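Local structure of Hydrogenase/urease maturation factor HypB (Helicobacter pylori, 4LPS) at residues A[47-53]-A[150-156]; A[164-168]-A[200-204]. The protein is a nickel- and zinc-binding GTPase of the SIMIBI class needed to insert nickel into [NiFe] hydrogenase and to mature urease. All blocks are in the same frame, centred on the assembly; numbering follows the deposited sequence.

How the contacts relate
From the N-terminal side, the chain enters the parallel sheet with strand 47-52 and runs through three further strands and their helices before strand 152-158 returns beside it; contact 1 closes that long excursion. Strand 152-158 then leads straight to the short helix 165-168, where contact 2 opens. The chain next passes through helix 170-174 and strand 178-182, and helix 194-204 closes contact 2 by packing back on 165-168. The two contacts therefore follow in series, with neither enclosing nor crossing the other. Their centres are about 18 Å apart and their nearest atoms about 8 Å: contact 1 joins central strands, contact 2 joins two peripheral helices.

Contact 1 (A[47-53]-A[150-156]); sequences YVLNFMS and AAMNIVL
Ile-154, Met-52 and Asn-50 lie at the heart of this pairing of two extended, parallel strands, whose axes approach to 4.7 Å at 24°. The register is Leu-49/Met-152, Asn-50/Asn-153, Phe-51/Ile-154 and Met-52/Val-155, with CA atoms 4.6 to 5.0 Å apart. The ladder begins where Val-48 O accepts from Ala-151 N (2.8 Å) and Met-152 N (3.3 Å). It continues Asn-50 N to Met-152 O (2.8 Å), Ile-154 N to Asn-50 O (2.8 Å), Met-52 N to Ile-154 O (2.9 Å) and Leu-156 N to Met-52 O (2.9 Å). Ile-154 (chi1 m, chi2 t) shares a face with Leu-49, Phe-51 and Met-152, and its CG2 lies 3.7 Å from Phe-51 CE1. On the other face Asn-50 (chi1 t) donates from ND2 to Asn-153 OD1 (3.0 Å), while its OD1 is held by Asn-136. Met-52 (m, t, m) folds CE to 3.8 Å from Asn-153 CB. At the start, Ala-151 CB sits over the Tyr-47 ring, 3.7 Å from its centroid, a CH-pi contact, and Met-152 SD meets the ring edge. Strand 131-135 flanks 47-52 on its other side. Ser-53, whose side chain is about 4 Å from the bound GDP, leads toward the P-loop, making this the central strand pair of a P-loop GTPase G domain.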
loop_
_atom_site.group_PDB
_atom_site.type_symbol
_atom_site.label_atom_id
_atom_site.label_comp_id
_atom_site.label_asym_id
_atom_site.label_seq_id
_atom_site.Cartn_x
_atom_site.Cartn_y
_atom_site.Cartn_z
ATOM N N TYR A 47 4.177 7.635 -9.702
ATOM C CA TYR A 47 4.713 7.358 -8.376
ATOM C C TYR A 47 3.955 6.165 -7.810
ATOM O O TYR A 47 2.748 6.236 -7.583
ATOM C CB TYR A 47 4.591 8.574 -7.455
ATOM C CG TYR A 47 5.503 8.515 -6.249
ATOM C CD1 TYR A 47 6.860 8.776 -6.372
ATOM C CD2 TYR A 47 5.009 8.197 -4.990
ATOM C CE1 TYR A 47 7.701 8.724 -5.279
ATOM C CE2 TYR A 47 5.846 8.140 -3.888
ATOM C CZ TYR A 47 7.190 8.404 -4.040
ATOM O OH TYR A 47 8.027 8.349 -2.947
ATOM N N VAL A 48 4.662 5.061 -7.605
ATOM C CA VAL A 48 4.009 3.795 -7.304
ATOM C C VAL A 48 4.084 3.422 -5.824
ATOM O O VAL A 48 5.157 3.436 -5.216
ATOM C CB VAL A 48 4.609 2.659 -8.150
ATOM C CG1 VAL A 48 3.914 1.345 -7.861
ATOM C CG2 VAL A 48 4.490 3.006 -9.621
ATOM N N LEU A 49 2.925 3.101 -5.254
ATOM C CA LEU A 49 2.822 2.724 -3.847
ATOM C C LEU A 49 2.364 1.278 -3.714
ATOM O O LEU A 49 1.487 0.821 -4.455
ATOM C CB LEU A 49 1.858 3.653 -3.101
ATOM C CG LEU A 49 2.068 5.158 -3.273
ATOM C CD1 LEU A 49 0.959 5.941 -2.594
ATOM C CD2 LEU A 49 3.420 5.569 -2.714
ATOM N N ASN A 50 2.990 0.554 -2.791
ATOM C CA ASN A 50 2.630 -0.829 -2.507
ATOM C C ASN A 50 2.137 -0.971 -1.070
ATOM O O ASN A 50 2.922 -0.877 -0.123
ATOM C CB ASN A 50 3.830 -1.748 -2.765
ATOM C CG ASN A 50 3.585 -3.174 -2.320
ATOM O OD1 ASN A 50 2.473 -3.690 -2.426
ATOM N ND2 ASN A 50 4.633 -3.822 -1.821
ATOM N N PHE A 51 0.832 -1.178 -0.910
ATOM C CA PHE A 51 0.235 -1.285 0.419
ATOM C C PHE A 51 0.100 -2.735 0.869
ATOM O O PHE A 51 -0.516 -3.555 0.188
ATOM C CB PHE A 51 -1.128 -0.595 0.449
ATOM C CG PHE A 51 -1.042 0.903 0.477
ATOM C CD1 PHE A 51 -0.837 1.579 1.674
ATOM C CD2 PHE A 51 -1.164 1.639 -0.693
ATOM C CE1 PHE A 51 -0.754 2.965 1.701
ATOM C CE2 PHE A 51 -1.084 3.023 -0.673
ATOM C CZ PHE A 51 -0.881 3.687 0.524
ATOM N N MET A 52 0.677 -3.038 2.028
ATOM C CA MET A 52 0.647 -4.382 2.578
ATOM C C MET A 52 0.068 -4.379 3.984
ATOM O O MET A 52 0.269 -3.429 4.741
ATOM C CB MET A 52 2.057 -4.970 2.573
ATOM C CG MET A 52 2.574 -5.279 1.177
ATOM S SD MET A 52 4.327 -5.685 1.173
ATOM C CE MET A 52 5.016 -4.138 1.763
ATOM N N SER A 53 -0.677 -5.429 4.315
ATOM C CA SER A 53 -1.259 -5.576 5.645
ATOM C C SER A 53 -1.855 -6.965 5.798
ATOM O O SER A 53 -1.876 -7.745 4.848
ATOM C CB SER A 53 -2.340 -4.522 5.891
ATOM O OG SER A 53 -3.556 -4.902 5.273
ATOM N N ALA A 150 8.052 -0.648 -6.463
ATOM C CA ALA A 150 7.367 0.505 -5.882
ATOM C C ALA A 150 8.341 1.563 -5.378
ATOM O O ALA A 150 9.464 1.253 -4.968
ATOM C CB ALA A 150 6.453 0.062 -4.751
ATOM N N ALA A 151 7.902 2.819 -5.418
ATOM C CA ALA A 151 8.639 3.920 -4.806
ATOM C C ALA A 151 8.528 3.842 -3.287
ATOM O O ALA A 151 9.485 4.122 -2.563
ATOM C CB ALA A 151 8.125 5.256 -5.316
ATOM N N MET A 152 7.348 3.460 -2.813
ATOM C CA MET A 152 7.128 3.272 -1.385
ATOM C C MET A 152 6.367 1.989 -1.114
ATOM O O MET A 152 5.418 1.642 -1.823
ATOM C CB MET A 152 6.364 4.452 -0.771
ATOM C CG MET A 152 7.004 5.818 -0.954
ATOM S SD MET A 152 6.152 7.087 0.012
ATOM C CE MET A 152 6.773 6.718 1.654
ATOM N N ASN A 153 6.804 1.289 -0.076
ATOM C CA ASN A 153 6.077 0.149 0.448
ATOM C C ASN A 153 5.545 0.518 1.824
ATOM O O ASN A 153 6.312 0.788 2.749
ATOM C CB ASN A 153 6.975 -1.085 0.508
ATOM C CG ASN A 153 7.610 -1.403 -0.829
ATOM O OD1 ASN A 153 6.986 -2.019 -1.696
ATOM N ND2 ASN A 153 8.853 -0.975 -1.010
ATOM N N ILE A 154 4.226 0.554 1.947
ATOM C CA ILE A 154 3.592 1.037 3.163
ATOM C C ILE A 154 2.757 -0.057 3.821
ATOM O O ILE A 154 1.968 -0.738 3.161
ATOM C CB ILE A 154 2.729 2.274 2.867
ATOM C CG1 ILE A 154 3.616 3.387 2.298
ATOM C CG2 ILE A 154 2.015 2.745 4.127
ATOM C CD1 ILE A 154 2.858 4.537 1.659
ATOM N N VAL A 155 2.956 -0.226 5.126
ATOM C CA VAL A 155 2.310 -1.294 5.878
ATOM C C VAL A 155 1.257 -0.763 6.853
ATOM O O VAL A 155 1.524 0.149 7.635
ATOM C CB VAL A 155 3.347 -2.123 6.663
ATOM C CG1 VAL A 155 2.662 -3.236 7.435
ATOM C CG2 VAL A 155 4.388 -2.703 5.714
ATOM N N LEU A 156 0.056 -1.333 6.792
ATOM C CA LEU A 156 -0.985 -1.016 7.762
ATOM C C LEU A 156 -0.988 -2.024 8.899
ATOM O O LEU A 156 -0.901 -3.233 8.676
ATOM C CB LEU A 156 -2.373 -0.979 7.110
ATOM C CG LEU A 156 -2.779 0.216 6.244
ATOM C CD1 LEU A 156 -2.061 0.231 4.900
ATOM C CD2 LEU A 156 -4.287 0.212 6.041
#

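Contact 2 (A[164-168]-A[200-204]); sequences DKVLK and DMQKL
This is apolar helix-on-helix packing at the periphery of the G domain, bridged by one water. Lys-165, at the start of the short helix, belongs to a GDP pocket, but its CA-to-CB bond points away from segment 200-204. Segment 164-168 is a single helical turn from about 165, held by a weak Lys-168 N to Lys-165 O hydrogen bond (3.1 Å); segment 200-204 is regular helix, with a Leu-204 N to Asp-200 O hydrogen bond of 3.1 Å. The closest CA pair is Val-166 and Asp-200, 6.2 Å apart. The CA-to-CB bond of Val-166 (chi1 t) points toward segment 200-204: its CG1 lies 3.6 Å from Asp-200 CB, 3.8 Å from Met-201 SD and 3.6 Å from Leu-204 CD2. Leu-167 (m, t) starts sideways yet reaches in with its tip, placing CD2 3.6 Å from Leu-204 CD1, CG 3.5 Å from Asp-200 CG and CD1 4.1 Å from Lys-203 CE. The polar link is the water, which accepts from Val-166 N (3.0 Å) and donates to Asp-200 OD2 (2.7 Å). Asp-200 OD1 meanwhile takes Lys-203 NZ at 3.5 Å in a salt bridge and is also hydrogen-bonded to Gln-196. On the far side of the turn, Asp-164 (chi1 p) gathers Lys-165 NZ on OD1 (3.0 Å) and Lys-168 NZ on OD2 (2.8 Å). Phe-173 of helix 170-174 touches both Val-166 and Met-201, Pro-170 and Met-174 meet Leu-204, and Leu-157 of strand 152-158 packs against Val-166.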
loop_
_atom_site.group_PDB
_atom_site.type_symbol
_atom_site.label_atom_id
_atom_site.label_comp_id
_atom_site.label_asym_id
_atom_site.label_seq_id
_atom_site.Cartn_x
_atom_site.Cartn_y
_atom_site.Cartn_z
ATOM N N ASP A 164 1.237 -5.674 19.447
ATOM C CA ASP A 164 2.433 -6.501 19.566
ATOM C C ASP A 164 2.912 -7.063 18.229
ATOM O O ASP A 164 3.878 -7.826 18.180
ATOM C CB ASP A 164 2.167 -7.655 20.533
ATOM C CG ASP A 164 1.135 -8.635 20.002
ATOM O OD1 ASP A 164 0.178 -8.197 19.329
ATOM O OD2 ASP A 164 1.278 -9.848 20.252
ATOM N N LYS A 165 2.254 -6.680 17.142
ATOM C CA LYS A 165 2.440 -7.388 15.882
ATOM C C LYS A 165 3.740 -7.031 15.169
ATOM O O LYS A 165 4.215 -7.797 14.325
ATOM C CB LYS A 165 1.249 -7.133 14.960
ATOM C CG LYS A 165 -0.032 -7.809 15.435
ATOM C CD LYS A 165 0.106 -9.322 15.346
ATOM C CE LYS A 165 -1.138 -10.025 15.859
ATOM N NZ LYS A 165 -1.260 -9.931 17.343
ATOM N N VAL A 166 4.313 -5.875 15.498
ATOM C CA VAL A 166 5.487 -5.392 14.779
ATOM C C VAL A 166 6.649 -6.372 14.934
ATOM O O VAL A 166 7.263 -6.780 13.948
ATOM C CB VAL A 166 5.927 -3.993 15.261
ATOM C CG1 VAL A 166 7.271 -3.613 14.656
ATOM C CG2 VAL A 166 4.883 -2.953 14.897
ATOM N N LEU A 167 6.948 -6.746 16.173
ATOM C CA LEU A 167 8.028 -7.692 16.435
ATOM C C LEU A 167 7.685 -9.128 16.030
ATOM O O LEU A 167 8.581 -9.959 15.873
ATOM C CB LEU A 167 8.423 -7.650 17.914
ATOM C CG LEU A 167 9.173 -6.393 18.363
ATOM C CD1 LEU A 167 9.941 -6.635 19.659
ATOM C CD2 LEU A 167 10.107 -5.904 17.274
ATOM N N LYS A 168 6.396 -9.423 15.874
ATOM C CA LYS A 168 5.974 -10.750 15.434
ATOM C C LYS A 168 6.155 -10.931 13.936
ATOM O O LYS A 168 6.335 -12.052 13.457
ATOM C CB LYS A 168 4.517 -11.009 15.816
ATOM C CG LYS A 168 4.325 -11.428 17.265
ATOM C CD LYS A 168 2.861 -11.709 17.556
ATOM C CE LYS A 168 2.686 -12.329 18.930
ATOM N NZ LYS A 168 1.247 -12.480 19.283
ATOM N N ASP A 200 8.688 -0.570 19.166
ATOM C CA ASP A 200 9.068 -1.704 18.331
ATOM C C ASP A 200 9.632 -1.238 16.995
ATOM O O ASP A 200 10.632 -1.771 16.510
ATOM C CB ASP A 200 7.874 -2.629 18.106
ATOM C CG ASP A 200 7.565 -3.479 19.318
ATOM O OD1 ASP A 200 8.341 -3.430 20.296
ATOM O OD2 ASP A 200 6.548 -4.205 19.287
ATOM N N MET A 201 8.978 -0.250 16.395
ATOM C CA MET A 201 9.463 0.323 15.145
ATOM C C MET A 201 10.776 1.061 15.363
ATOM O O MET A 201 11.608 1.138 14.456
ATOM C CB MET A 201 8.431 1.267 14.524
ATOM C CG MET A 201 7.273 0.570 13.833
ATOM S SD MET A 201 7.840 -0.531 12.519
ATOM C CE MET A 201 8.675 0.619 11.428
ATOM N N GLN A 202 10.953 1.616 16.557
ATOM C CA GLN A 202 12.199 2.291 16.902
ATOM C C GLN A 202 13.387 1.336 16.812
ATOM O O GLN A 202 14.468 1.715 16.363
ATOM C CB GLN A 202 12.114 2.883 18.310
ATOM C CG GLN A 202 11.416 4.232 18.378
ATOM C CD GLN A 202 12.175 5.331 17.666
ATOM O OE1 GLN A 202 11.575 6.197 17.027
ATOM N NE2 GLN A 202 13.499 5.309 17.777
ATOM N N LYS A 203 13.177 0.097 17.245
ATOM C CA LYS A 203 14.205 -0.939 17.177
ATOM C C LYS A 203 14.430 -1.429 15.746
ATOM O O LYS A 203 15.569 -1.628 15.319
ATOM C CB LYS A 203 13.841 -2.109 18.095
ATOM C CG LYS A 203 13.647 -1.703 19.560
ATOM C CD LYS A 203 13.778 -2.896 20.504
ATOM C CE LYS A 203 12.453 -3.620 20.685
ATOM N NZ LYS A 203 11.558 -2.913 21.644
ATOM N N LEU A 204 13.338 -1.631 15.016
ATOM C CA LEU A 204 13.394 -2.242 13.691
ATOM C C LEU A 204 13.831 -1.259 12.615
ATOM O O LEU A 204 14.783 -1.517 11.876
ATOM C CB LEU A 204 12.028 -2.825 13.320
ATOM C CG LEU A 204 11.860 -4.344 13.374
ATOM C CD1 LEU A 204 12.412 -4.896 14.673
ATOM C CD2 LEU A 204 10.395 -4.716 13.212
HETATM O O HOH W 1 4.205 -4.102 17.968
#